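Local coordinates for acetylated cis-Golgi protein, involved in ER-to-Golgi transport (Saccharomyces cerevisiae, PDB 6G8Y) that probably takes part in transport from the endoplasmic reticulum to the Golgi as a yeast GRASP65 homologue, its PDZ domain serving in protein binding, at residues I18-E23 against V74-A79. Numbering follows the deposited sequence. Where two conformers were deposited one is given.
Sequences IVWVDE and VNIWSA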
loop_
_atom_site.group_PDB
_atom_site.type_symbol
_atom_site.label_atom_id
_atom_site.label_comp_id
_atom_site.label_asym_id
_atom_site.label_seq_id
_atom_site.Cartn_x
_atom_site.Cartn_y
_atom_site.Cartn_z
ATOM N N ILE A 18 -3.883 3.089 1.416
ATOM C CA ILE A 18 -2.815 3.921 0.899
ATOM C C ILE A 18 -2.726 3.656 -0.600
ATOM O O ILE A 18 -2.820 2.495 -1.056
ATOM C CB ILE A 18 -1.489 3.611 1.613
ATOM C CG1 ILE A 18 -1.704 3.671 3.133
ATOM C CG2 ILE A 18 -0.395 4.587 1.163
ATOM C CD1 ILE A 18 -0.550 3.230 3.996
ATOM N N VAL A 19 -2.585 4.726 -1.374
ATOM C CA VAL A 19 -2.452 4.626 -2.832
ATOM C C VAL A 19 -1.195 5.331 -3.327
ATOM O O VAL A 19 -0.656 6.176 -2.610
ATOM C CB VAL A 19 -3.696 5.202 -3.548
ATOM C CG1 VAL A 19 -4.929 4.396 -3.126
ATOM C CG2 VAL A 19 -3.879 6.693 -3.261
ATOM N N TRP A 20 -0.757 4.993 -4.541
ATOM C CA TRP A 20 0.354 5.642 -5.239
ATOM C C TRP A 20 -0.241 6.540 -6.307
ATOM O O TRP A 20 -0.955 6.047 -7.178
ATOM C CB TRP A 20 1.230 4.575 -5.920
ATOM C CG TRP A 20 2.364 5.121 -6.697
ATOM C CD1 TRP A 20 2.340 5.538 -7.985
ATOM C CD2 TRP A 20 3.698 5.303 -6.233
ATOM N NE1 TRP A 20 3.577 5.971 -8.357
ATOM C CE2 TRP A 20 4.432 5.865 -7.296
ATOM C CE3 TRP A 20 4.332 5.094 -5.014
ATOM C CZ2 TRP A 20 5.775 6.176 -7.184
ATOM C CZ3 TRP A 20 5.667 5.402 -4.901
ATOM C CH2 TRP A 20 6.371 5.948 -5.975
ATOM N N VAL A 21 0.073 7.823 -6.293
ATOM C CA VAL A 21 -0.504 8.771 -7.252
ATOM C C VAL A 21 0.636 9.390 -8.017
ATOM O O VAL A 21 1.611 9.833 -7.438
ATOM C CB VAL A 21 -1.356 9.859 -6.562
ATOM C CG1 VAL A 21 -2.514 9.262 -5.796
ATOM C CG2 VAL A 21 -0.533 10.732 -5.616
ATOM N N ASP A 22 0.542 9.402 -9.334
ATOM C CA ASP A 22 1.573 10.056 -10.109
ATOM C C ASP A 22 1.103 11.480 -10.365
ATOM O O ASP A 22 0.011 11.893 -9.949
ATOM C CB ASP A 22 1.938 9.238 -11.365
ATOM C CG ASP A 22 0.984 9.437 -12.520
ATOM O OD1 ASP A 22 -0.196 9.744 -12.293
ATOM O OD2 ASP A 22 1.427 9.277 -13.676
ATOM N N GLU A 23 1.910 12.231 -11.081
ATOM C CA GLU A 23 1.670 13.656 -11.217
ATOM C C GLU A 23 0.398 13.927 -12.034
ATOM O O GLU A 23 -0.211 14.962 -11.856
ATOM C CB GLU A 23 2.883 14.366 -11.839
ATOM C CG GLU A 23 4.252 13.914 -11.318
ATOM C CD GLU A 23 4.824 12.688 -12.033
ATOM O OE1 GLU A 23 4.582 12.526 -13.252
ATOM O OE2 GLU A 23 5.508 11.867 -11.375
ATOM N N VAL A 74 7.980 -0.270 -2.543
ATOM C CA VAL A 74 6.538 -0.158 -2.359
ATOM C C VAL A 74 5.897 -1.119 -3.350
ATOM O O VAL A 74 6.114 -1.005 -4.567
ATOM C CB VAL A 74 6.086 1.292 -2.636
ATOM C CG1 VAL A 74 4.589 1.464 -2.453
ATOM C CG2 VAL A 74 6.872 2.234 -1.722
ATOM N N ASN A 75 5.116 -2.058 -2.835
ATOM C CA ASN A 75 4.414 -3.044 -3.651
ATOM C C ASN A 75 3.059 -2.527 -4.046
ATOM O O ASN A 75 2.241 -2.203 -3.172
ATOM C CB ASN A 75 4.269 -4.378 -2.913
ATOM C CG ASN A 75 5.585 -4.875 -2.344
ATOM O OD1 ASN A 75 5.754 -4.910 -1.144
ATOM N ND2 ASN A 75 6.538 -5.262 -3.218
ATOM N N ILE A 76 2.805 -2.483 -5.361
ATOM C CA ILE A 76 1.589 -1.901 -5.894
ATOM C C ILE A 76 0.749 -2.944 -6.598
ATOM O O ILE A 76 1.287 -3.845 -7.225
ATOM C CB ILE A 76 1.949 -0.744 -6.835
ATOM C CG1 ILE A 76 2.467 0.420 -5.957
ATOM C CG2 ILE A 76 0.769 -0.305 -7.694
ATOM C CD1 ILE A 76 3.011 1.556 -6.752
ATOM N N TRP A 77 -0.557 -2.797 -6.460
ATOM C CA TRP A 77 -1.568 -3.523 -7.245
ATOM C C TRP A 77 -2.307 -2.483 -8.069
ATOM O O TRP A 77 -2.925 -1.586 -7.495
ATOM C CB TRP A 77 -2.557 -4.212 -6.299
ATOM C CG TRP A 77 -3.801 -4.815 -6.958
ATOM C CD1 TRP A 77 -5.082 -4.345 -6.871
ATOM C CD2 TRP A 77 -3.860 -5.991 -7.774
ATOM N NE1 TRP A 77 -5.937 -5.161 -7.570
ATOM C CE2 TRP A 77 -5.215 -6.174 -8.142
ATOM C CE3 TRP A 77 -2.903 -6.913 -8.227
ATOM C CZ2 TRP A 77 -5.639 -7.238 -8.948
ATOM C CZ3 TRP A 77 -3.329 -7.975 -9.035
ATOM C CH2 TRP A 77 -4.688 -8.122 -9.383
ATOM N N SER A 78 -2.266 -2.598 -9.385
ATOM C CA SER A 78 -3.049 -1.696 -10.243
ATOM C C SER A 78 -4.451 -2.279 -10.395
ATOM O O SER A 78 -4.592 -3.389 -10.925
ATOM C CB SER A 78 -2.384 -1.563 -11.611
ATOM O OG SER A 78 -3.140 -0.691 -12.436
ATOM N N ALA A 79 -5.468 -1.537 -9.942
ATOM C CA ALA A 79 -6.847 -2.040 -9.862
ATOM C C ALA A 79 -7.424 -2.440 -11.209
ATOM O O ALA A 79 -8.040 -3.509 -11.324
ATOM C CB ALA A 79 -7.755 -1.026 -9.190
#
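In the antiparallel sheet of this GRASP-type PDZ domain, Trp20 of the short strand 19-20 packs on Ile76 and Val74 of strand 71-78. The two strands are not paired: strand 33-38 hydrogen-bonds to each, and the CA atoms of Trp20 and Ile76, the nearest across the segments, lie 7.7 Å apart. Side chains alone therefore close the distance. The indole of Trp20 reaches strand 71-78 because chi1 (178°) sets CG opposite the backbone N, and Ile76 CD1 lies 3.5 Å above the Trp20 ring plane, offset toward the rim, an oblique approach. Ile76 CD1 lies 3.6 Å from Trp20 CB and equally near Trp20 CG, so it sits over the root of the indole. The extended chi2 of Ile76 (173°) carries CD1 out to this position, and the two side chains cross at about a right angle. Over on the six-membered ring, Val74 CG1 comes within 4.4 Å of Trp20 CE3, a looser touch. Val74 and Ile76, two positions apart on the strand, point to the same side, and Ile35 of strand 33-38 meets both. Arg85 and Glu87 of strand 83-90 also touch Trp20 and Ile76. No hydrogen bond or salt bridge joins the segments; the 126 Å² buried between them reflects apolar packing, consistent with dispersion and hydrophobic burial holding the indole against strand 71-78.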